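Local coordinates for protein hypothetical aldose 1-epimerase (Klebsiella pneumoniae subsp. pneumoniae MGH 78578, PDB 3TY1) that is of unknown function but probably binds carbohydrate, having the beta-supersandwich architecture of the galactose mutarotase (aldose 1-epimerase) clan, at residues 184-196 with 346-358. Residues are numbered along the deposited sequence; the frame is centred on the assembly and turned at random.
With SO4 (sulfate ion), chain H.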
loop_
_atom_site.group_PDB
_atom_site.type_symbol
_atom_site.label_atom_id
_atom_site.label_comp_id
_atom_site.label_asym_id
_atom_site.label_seq_id
_atom_site.Cartn_x
_atom_site.Cartn_y
_atom_site.Cartn_z
ATOM N N VAL A 184 -7.699 -35.301 5.447
ATOM C CA VAL A 184 -7.352 -36.672 5.160
ATOM C C VAL A 184 -7.686 -36.925 3.668
ATOM O O VAL A 184 -8.832 -36.782 3.232
ATOM C CB VAL A 184 -8.093 -37.687 6.053
ATOM C CG1 VAL A 184 -7.735 -39.125 5.632
ATOM C CG2 VAL A 184 -7.764 -37.461 7.500
ATOM N N PRO A 185 -6.673 -37.302 2.871
ATOM C CA PRO A 185 -6.918 -37.557 1.457
ATOM C C PRO A 185 -8.088 -38.475 1.191
ATOM O O PRO A 185 -8.238 -39.474 1.866
ATOM C CB PRO A 185 -5.602 -38.196 1.009
ATOM C CG PRO A 185 -4.609 -37.432 1.735
ATOM C CD PRO A 185 -5.223 -37.279 3.147
ATOM N N GLY A 186 -8.953 -38.101 0.257
ATOM C CA GLY A 186 -10.171 -38.892 -0.031
ATOM C C GLY A 186 -11.418 -38.553 0.790
ATOM O O GLY A 186 -12.525 -38.967 0.441
ATOM N N SER A 187 -11.242 -37.805 1.868
ATOM C CA SER A 187 -12.330 -37.419 2.751
ATOM C C SER A 187 -13.202 -36.342 2.106
ATOM O O SER A 187 -12.737 -35.568 1.248
ATOM C CB SER A 187 -11.761 -36.814 4.062
ATOM O OG SER A 187 -12.844 -36.570 4.983
ATOM N N ASN A 188 -14.438 -36.226 2.581
ATOM C CA ASN A 188 -15.311 -35.121 2.180
ATOM C C ASN A 188 -15.329 -34.003 3.248
ATOM O O ASN A 188 -16.162 -33.112 3.166
ATOM C CB ASN A 188 -16.768 -35.607 1.896
ATOM C CG ASN A 188 -17.469 -36.122 3.126
ATOM O OD1 ASN A 188 -16.802 -36.565 4.073
ATOM N ND2 ASN A 188 -18.829 -36.097 3.132
ATOM N N SER A 189 -14.468 -34.076 4.267
ATOM C CA SER A 189 -14.396 -33.030 5.254
ATOM C C SER A 189 -12.978 -32.552 5.478
ATOM O O SER A 189 -12.013 -33.252 5.165
ATOM C CB SER A 189 -14.973 -33.489 6.597
ATOM O OG SER A 189 -14.120 -34.448 7.176
ATOM N N PHE A 190 -12.859 -31.343 6.017
ATOM C CA PHE A 190 -11.568 -30.820 6.468
ATOM C C PHE A 190 -11.841 -30.107 7.784
ATOM O O PHE A 190 -12.986 -29.823 8.086
ATOM C CB PHE A 190 -10.897 -29.885 5.460
ATOM C CG PHE A 190 -11.629 -28.615 5.193
ATOM C CD1 PHE A 190 -12.527 -28.517 4.108
ATOM C CD2 PHE A 190 -11.400 -27.496 5.979
ATOM C CE1 PHE A 190 -13.191 -27.339 3.859
ATOM C CE2 PHE A 190 -12.066 -26.318 5.733
ATOM C CZ PHE A 190 -12.930 -26.227 4.662
ATOM N N SER A 191 -10.799 -29.859 8.572
ATOM C CA SER A 191 -11.006 -29.177 9.841
ATOM C C SER A 191 -9.996 -28.056 9.988
ATOM O O SER A 191 -8.928 -28.087 9.374
ATOM C CB SER A 191 -10.915 -30.164 11.008
ATOM O OG SER A 191 -9.624 -30.737 11.053
ATOM N N LEU A 192 -10.377 -27.052 10.774
ATOM C CA LEU A 192 -9.506 -25.970 11.182
ATOM C C LEU A 192 -9.271 -26.129 12.678
ATOM O O LEU A 192 -10.207 -26.414 13.418
ATOM C CB LEU A 192 -10.182 -24.612 10.944
ATOM C CG LEU A 192 -10.592 -24.314 9.507
ATOM C CD1 LEU A 192 -11.182 -22.871 9.430
ATOM C CD2 LEU A 192 -9.372 -24.471 8.593
ATOM N N HIS A 193 -8.039 -25.886 13.099
ATOM C CA HIS A 193 -7.608 -25.885 14.481
ATOM C C HIS A 193 -6.676 -24.722 14.646
ATOM O O HIS A 193 -5.467 -24.881 14.664
ATOM C CB HIS A 193 -6.944 -27.208 14.831
ATOM C CG HIS A 193 -7.888 -28.356 14.745
ATOM N ND1 HIS A 193 -8.853 -28.593 15.703
ATOM C CD2 HIS A 193 -8.083 -29.280 13.776
ATOM C CE1 HIS A 193 -9.567 -29.646 15.346
ATOM N NE2 HIS A 193 -9.108 -30.092 14.191
ATOM N N ASP A 194 -7.254 -23.527 14.700
ATOM C CA ASP A 194 -6.492 -22.313 14.835
ATOM C C ASP A 194 -6.236 -22.045 16.315
ATOM O O ASP A 194 -7.071 -22.390 17.171
ATOM C CB ASP A 194 -7.223 -21.085 14.215
ATOM C CG ASP A 194 -7.599 -21.272 12.761
ATOM O OD1 ASP A 194 -6.950 -22.080 12.028
ATOM O OD2 ASP A 194 -8.587 -20.612 12.344
ATOM N N VAL A 195 -5.105 -21.404 16.607
ATOM C CA VAL A 195 -4.759 -20.996 17.960
ATOM C C VAL A 195 -4.306 -19.525 17.951
ATOM O O VAL A 195 -3.284 -19.189 17.372
ATOM C CB VAL A 195 -3.635 -21.869 18.597
ATOM C CG1 VAL A 195 -3.384 -21.428 20.060
ATOM C CG2 VAL A 195 -3.965 -23.376 18.527
ATOM N N LEU A 196 -5.100 -18.658 18.561
ATOM C CA LEU A 196 -4.758 -17.248 18.738
ATOM C C LEU A 196 -3.972 -17.161 20.040
ATOM O O LEU A 196 -4.417 -17.724 21.067
ATOM C CB LEU A 196 -6.023 -16.412 18.868
ATOM C CG LEU A 196 -5.885 -14.936 19.260
ATOM C CD1 LEU A 196 -5.238 -14.139 18.159
ATOM C CD2 LEU A 196 -7.228 -14.381 19.610
ATOM N N ASP A 346 -11.775 -24.601 16.826
ATOM C CA ASP A 346 -11.873 -25.935 16.223
ATOM C C ASP A 346 -13.184 -25.990 15.423
ATOM O O ASP A 346 -14.273 -25.817 16.000
ATOM C CB ASP A 346 -11.877 -26.992 17.324
ATOM C CG ASP A 346 -10.669 -26.904 18.208
ATOM O OD1 ASP A 346 -9.527 -26.913 17.673
ATOM O OD2 ASP A 346 -10.865 -26.799 19.455
ATOM N N LEU A 347 -13.065 -26.145 14.103
ATOM C CA LEU A 347 -14.216 -26.219 13.206
ATOM C C LEU A 347 -14.049 -27.368 12.237
ATOM O O LEU A 347 -12.935 -27.647 11.795
ATOM C CB LEU A 347 -14.427 -24.910 12.420
ATOM C CG LEU A 347 -14.695 -23.609 13.184
ATOM C CD1 LEU A 347 -13.374 -22.950 13.551
ATOM C CD2 LEU A 347 -15.555 -22.677 12.313
ATOM N N THR A 348 -15.144 -28.042 11.916
ATOM C CA THR A 348 -15.129 -29.080 10.872
ATOM C C THR A 348 -16.137 -28.703 9.797
ATOM O O THR A 348 -17.310 -28.455 10.091
ATOM C CB THR A 348 -15.456 -30.470 11.456
ATOM O OG1 THR A 348 -14.532 -30.742 12.512
ATOM C CG2 THR A 348 -15.313 -31.523 10.403
ATOM N N TYR A 349 -15.664 -28.660 8.570
ATOM C CA TYR A 349 -16.442 -28.357 7.367
ATOM C C TYR A 349 -16.605 -29.633 6.554
ATOM O O TYR A 349 -15.612 -30.348 6.279
ATOM C CB TYR A 349 -15.689 -27.340 6.515
ATOM C CG TYR A 349 -15.589 -25.963 7.085
ATOM C CD1 TYR A 349 -14.714 -25.665 8.152
ATOM C CD2 TYR A 349 -16.376 -24.937 6.580
ATOM C CE1 TYR A 349 -14.641 -24.365 8.689
ATOM C CE2 TYR A 349 -16.306 -23.629 7.102
ATOM C CZ TYR A 349 -15.438 -23.364 8.163
ATOM O OH TYR A 349 -15.378 -22.079 8.657
ATOM N N THR A 350 -17.852 -29.970 6.220
ATOM C CA THR A 350 -18.116 -31.185 5.502
ATOM C C THR A 350 -18.898 -30.863 4.237
ATOM O O THR A 350 -19.949 -30.196 4.280
ATOM C CB THR A 350 -18.915 -32.194 6.344
ATOM O OG1 THR A 350 -18.282 -32.384 7.623
ATOM C CG2 THR A 350 -19.051 -33.545 5.606
ATOM N N LEU A 351 -18.416 -31.385 3.126
ATOM C CA LEU A 351 -19.105 -31.273 1.852
ATOM C C LEU A 351 -20.042 -32.501 1.752
ATOM O O LEU A 351 -19.613 -33.666 1.632
ATOM C CB LEU A 351 -18.100 -31.199 0.693
ATOM C CG LEU A 351 -18.704 -30.747 -0.661
ATOM C CD1 LEU A 351 -19.313 -29.357 -0.497
ATOM C CD2 LEU A 351 -17.673 -30.740 -1.778
ATOM N N LEU A 352 -21.335 -32.215 1.830
ATOM C CA LEU A 352 -22.387 -33.220 1.834
ATOM C C LEU A 352 -22.763 -33.453 0.376
ATOM O O LEU A 352 -23.090 -32.500 -0.365
ATOM C CB LEU A 352 -23.571 -32.698 2.665
ATOM C CG LEU A 352 -23.287 -32.104 4.078
ATOM C CD1 LEU A 352 -24.528 -31.425 4.629
ATOM C CD2 LEU A 352 -22.741 -33.156 5.058
ATOM N N HIS A 353 -22.630 -34.696 -0.093
ATOM C CA HIS A 353 -22.783 -34.965 -1.545
ATOM C C HIS A 353 -23.797 -36.066 -1.856
ATOM O O HIS A 353 -23.804 -36.592 -2.955
ATOM C CB HIS A 353 -21.423 -35.249 -2.193
ATOM C CG HIS A 353 -20.667 -36.397 -1.581
ATOM N ND1 HIS A 353 -20.798 -37.695 -2.021
ATOM C CD2 HIS A 353 -19.764 -36.434 -0.569
ATOM C CE1 HIS A 353 -20.013 -38.484 -1.298
ATOM N NE2 HIS A 353 -19.378 -37.742 -0.405
ATOM N N ASP A 354 -24.617 -36.446 -0.882
ATOM C CA ASP A 354 -25.776 -37.295 -1.170
ATOM C C ASP A 354 -26.882 -37.088 -0.128
ATOM O O ASP A 354 -26.660 -36.441 0.899
ATOM C CB ASP A 354 -25.393 -38.776 -1.400
ATOM C CG ASP A 354 -24.862 -39.472 -0.151
ATOM O OD1 ASP A 354 -25.187 -39.056 0.980
ATOM O OD2 ASP A 354 -24.128 -40.472 -0.315
ATOM N N SER A 355 -28.057 -37.647 -0.411
ATOM C CA SER A 355 -29.241 -37.503 0.455
ATOM C C SER A 355 -29.017 -38.012 1.862
ATOM O O SER A 355 -29.398 -37.336 2.814
ATOM C CB SER A 355 -30.454 -38.183 -0.166
ATOM O OG SER A 355 -30.742 -37.561 -1.410
ATOM N N ALA A 356 -28.360 -39.165 1.979
ATOM C CA ALA A 356 -28.093 -39.793 3.281
ATOM C C ALA A 356 -27.230 -38.907 4.144
ATOM O O ALA A 356 -27.452 -38.806 5.349
ATOM C CB ALA A 356 -27.449 -41.211 3.097
ATOM N N GLN A 357 -26.231 -38.252 3.535
ATOM C CA GLN A 357 -25.378 -37.321 4.289
ATOM C C GLN A 357 -26.121 -36.105 4.776
ATOM O O GLN A 357 -25.956 -35.710 5.937
ATOM C CB GLN A 357 -24.149 -36.886 3.478
ATOM C CG GLN A 357 -23.142 -37.988 3.324
ATOM C CD GLN A 357 -21.999 -37.621 2.414
ATOM O OE1 GLN A 357 -21.855 -36.469 1.979
ATOM N NE2 GLN A 357 -21.154 -38.599 2.127
ATOM N N VAL A 358 -26.910 -35.490 3.903
ATOM C CA VAL A 358 -27.761 -34.369 4.319
ATOM C C VAL A 358 -28.760 -34.795 5.441
ATOM O O VAL A 358 -28.976 -34.055 6.417
ATOM C CB VAL A 358 -28.519 -33.768 3.097
ATOM C CG1 VAL A 358 -29.582 -32.762 3.531
ATOM C CG2 VAL A 358 -27.494 -33.149 2.070
HETATM S S SO4 H . -9.640 -33.508 13.516
HETATM O O1 SO4 H . -10.424 -34.434 12.691
HETATM O O2 SO4 H . -9.429 -34.023 14.865
HETATM O O3 SO4 H . -8.335 -33.320 12.891
HETATM O O4 SO4 H . -10.359 -32.233 13.635
HETATM O O HOH W 1 -7.263 -25.262 17.817
#
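Phe190 and Tyr349 form a hydrogen-bonded antiparallel pair between two central strands, 189-198 and 342-352, in the large sheet of a supersandwich, and they illustrate how such a sheet keeps its two faces distinct. Reciprocal backbone hydrogen bonds join the pair, with Phe190 N 2.9 Å from Tyr349 O. On the buried face Tyr349 can be followed outward. Its CB sits over one face of the Phe190 ring, 3.5 Å from CZ, a CH-pi contact. CG and CD1 continue past CZ and CE2 of that ring, the two planes only 4° apart but slid so that they barely overlap. CE1 then meets Leu192 CD1 at 3.8 Å, and OH ends in a hydrogen bond to Ser212. With chi1 at 65°, the Phe190 ring leans across to Tyr349, and CZ and CE1 lie against its CB.

Just before strand 189-198 begins, Asn188 ND2 donates to Leu351 O at 3.0 Å from above the carbonyl plane. The opposite face carries Ser189, Ser191 and His193 against Thr350, Thr348 and Asp346. There His193 ND1 donates to Asp346 OD1 at 2.7 Å, the oxygen lying at the ring edge and in its plane, while NE2 donates to O4 of a sulfate, probably from the crystallisation liquor, at an unusually short 2.5 Å.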